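Local coordinates for protein endoglucanase A (Clostridium acetobutylicum, PDB 3IK2) that probably hydrolyses internal beta-1,4-glucosidic bonds of cellulose and related glucans, as a family 44 glycoside hydrolase built on a TIM-like barrel, at residues S182-T187 with D194-S199. Numbering follows the deposited sequence.
Sequences SLWPST and DKTKCS. With ACT (acetate ion), chain J.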
loop_
_atom_site.group_PDB
_atom_site.type_symbol
_atom_site.label_atom_id
_atom_site.label_comp_id
_atom_site.label_asym_id
_atom_site.label_seq_id
_atom_site.Cartn_x
_atom_site.Cartn_y
_atom_site.Cartn_z
ATOM N N SER A 182 5.867 -10.075 -13.105
ATOM C CA SER A 182 6.538 -11.379 -13.115
ATOM C C SER A 182 5.538 -12.528 -12.879
ATOM O O SER A 182 5.849 -13.699 -13.121
ATOM C CB SER A 182 7.710 -11.415 -12.113
ATOM O OG SER A 182 7.293 -11.639 -10.772
ATOM N N LEU A 183 4.322 -12.192 -12.424
ATOM C CA LEU A 183 3.275 -13.188 -12.317
ATOM C C LEU A 183 2.333 -13.202 -13.519
ATOM O O LEU A 183 1.386 -13.942 -13.522
ATOM C CB LEU A 183 2.468 -12.990 -11.021
ATOM C CG LEU A 183 3.226 -13.259 -9.733
ATOM C CD1 LEU A 183 2.247 -13.280 -8.528
ATOM C CD2 LEU A 183 4.001 -14.563 -9.863
ATOM N N TRP A 184 2.590 -12.403 -14.547
ATOM C CA TRP A 184 1.687 -12.405 -15.708
ATOM C C TRP A 184 1.432 -13.802 -16.266
ATOM O O TRP A 184 0.297 -14.105 -16.559
ATOM C CB TRP A 184 2.176 -11.494 -16.831
ATOM C CG TRP A 184 1.952 -10.037 -16.593
ATOM C CD1 TRP A 184 1.023 -9.460 -15.756
ATOM C CD2 TRP A 184 2.664 -8.959 -17.203
ATOM N NE1 TRP A 184 1.129 -8.094 -15.794
ATOM C CE2 TRP A 184 2.115 -7.752 -16.689
ATOM C CE3 TRP A 184 3.719 -8.890 -18.115
ATOM C CZ2 TRP A 184 2.585 -6.485 -17.072
ATOM C CZ3 TRP A 184 4.205 -7.614 -18.482
ATOM C CH2 TRP A 184 3.636 -6.445 -17.962
ATOM N N PRO A 185 2.487 -14.647 -16.433
ATOM C CA PRO A 185 2.265 -15.995 -17.006
ATOM C C PRO A 185 1.462 -16.958 -16.133
ATOM O O PRO A 185 0.850 -17.886 -16.663
ATOM C CB PRO A 185 3.694 -16.541 -17.209
ATOM C CG PRO A 185 4.518 -15.815 -16.196
ATOM C CD PRO A 185 3.919 -14.417 -16.135
ATOM N N SER A 186 1.480 -16.783 -14.813
ATOM C CA SER A 186 0.734 -17.700 -13.957
ATOM C C SER A 186 -0.598 -17.137 -13.504
ATOM O O SER A 186 -1.520 -17.892 -13.249
ATOM C CB SER A 186 1.569 -18.169 -12.776
ATOM O OG SER A 186 2.072 -17.071 -12.095
ATOM N N THR A 187 -0.686 -15.815 -13.375
ATOM C CA THR A 187 -1.950 -15.161 -13.106
ATOM C C THR A 187 -2.774 -15.000 -14.407
ATOM O O THR A 187 -4.012 -15.234 -14.405
ATOM C CB THR A 187 -1.752 -13.793 -12.432
ATOM O OG1 THR A 187 -1.083 -13.965 -11.182
ATOM C CG2 THR A 187 -3.125 -13.105 -12.171
ATOM N N ASP A 194 4.249 -16.517 -21.716
ATOM C CA ASP A 194 5.676 -16.601 -21.455
ATOM C C ASP A 194 6.122 -15.879 -20.184
ATOM O O ASP A 194 5.513 -14.916 -19.748
ATOM C CB ASP A 194 6.475 -16.037 -22.628
ATOM C CG ASP A 194 6.250 -16.801 -23.946
ATOM O OD1 ASP A 194 5.782 -17.959 -23.971
ATOM O OD2 ASP A 194 6.567 -16.206 -24.985
ATOM N N LYS A 195 7.218 -16.343 -19.605
ATOM C CA LYS A 195 7.852 -15.622 -18.504
ATOM C C LYS A 195 8.164 -14.169 -18.893
ATOM O O LYS A 195 8.554 -13.878 -20.019
ATOM C CB LYS A 195 9.094 -16.389 -18.024
ATOM C CG LYS A 195 8.723 -17.600 -17.119
ATOM C CD LYS A 195 9.956 -18.202 -16.423
ATOM C CE LYS A 195 9.577 -18.901 -15.090
ATOM N NZ LYS A 195 10.728 -19.590 -14.328
ATOM N N THR A 196 7.946 -13.250 -17.969
ATOM C CA THR A 196 8.252 -11.844 -18.195
ATOM C C THR A 196 9.754 -11.593 -18.031
ATOM O O THR A 196 10.352 -11.956 -17.040
ATOM C CB THR A 196 7.483 -10.956 -17.199
ATOM O OG1 THR A 196 6.112 -11.400 -17.118
ATOM C CG2 THR A 196 7.586 -9.493 -17.592
ATOM N N LYS A 197 10.361 -10.959 -19.016
ATOM C CA LYS A 197 11.770 -10.673 -18.944
ATOM C C LYS A 197 12.008 -9.402 -18.131
ATOM O O LYS A 197 11.141 -8.525 -18.047
ATOM C CB LYS A 197 12.342 -10.515 -20.342
ATOM C CG LYS A 197 12.491 -11.809 -21.102
ATOM C CD LYS A 197 13.038 -11.471 -22.498
ATOM C CE LYS A 197 13.450 -12.694 -23.275
ATOM N NZ LYS A 197 12.248 -13.483 -23.649
ATOM N N CYS A 198 13.181 -9.344 -17.502
ATOM C CA CYS A 198 13.645 -8.135 -16.840
ATOM C C CYS A 198 13.658 -6.999 -17.842
ATOM O O CYS A 198 13.152 -5.920 -17.564
ATOM C CB CYS A 198 15.051 -8.340 -16.241
ATOM S SG CYS A 198 15.070 -9.597 -15.006
ATOM N N SER A 199 14.197 -7.254 -19.028
ATOM C CA SER A 199 14.216 -6.217 -20.084
ATOM C C SER A 199 12.796 -5.813 -20.554
ATOM O O SER A 199 12.546 -4.634 -20.863
ATOM C CB SER A 199 15.039 -6.691 -21.283
ATOM O OG SER A 199 14.349 -7.722 -21.958
HETATM C C ACT J . 8.820 -18.947 -21.259
HETATM O O ACT J . 8.051 -18.521 -20.386
HETATM O OXT ACT J . 8.509 -20.078 -21.691
HETATM C CH3 ACT J . 10.006 -18.152 -21.740
HETATM O O HOH W 1 7.439 -14.416 -15.038
#
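The hydroxyl of Thr-196 lies near both Trp-184 and Pro-185, while its methyl meets the indole alone. Its OG1 lies 3.6 Å from CE3 of Trp-184, approaching the benzo side of the indole obliquely, while the methyl CG2 lies 4.0 Å from CZ3 of the same ring. A chi1 of -45° places OG1 beside the backbone N and puts CG2 anti to that N, close to CE3 and CZ3. A beta-branched threonine suits this place because both branches touch the indole, while the hydroxyl also satisfies its polarity in a hydrogen bond with the carbonyl O of Pro-181. NE1 of the tryptophan, on the five-membered ring, is hydrogen-bonded to Asp-178 OD1.

Pro-185 crosses Thr-196 at about a right angle, its CD 3.9 Å from OG1. Its CB lies 3.5 Å from the carbonyl O of Asp-194, and the compact ring fits the first turn of helix 184-187, where no backbone N-H is needed. One water links the backbones, donating to Ser-182 O (2.6 Å) and accepting from Thr-196 N (3.2 Å). Lys-195 N points at an acetate, probably from the crystallisation liquor, at a doubtfully short distance (2.5 Å to ACT O).

The contact closes the loop that follows barrel strand 174-177, laying short helix 184-187 against the lead-in to helix 198-215, whose Glu-200 and Lys-204 also touch Trp-184; strand 220-226 comes next in the barrel.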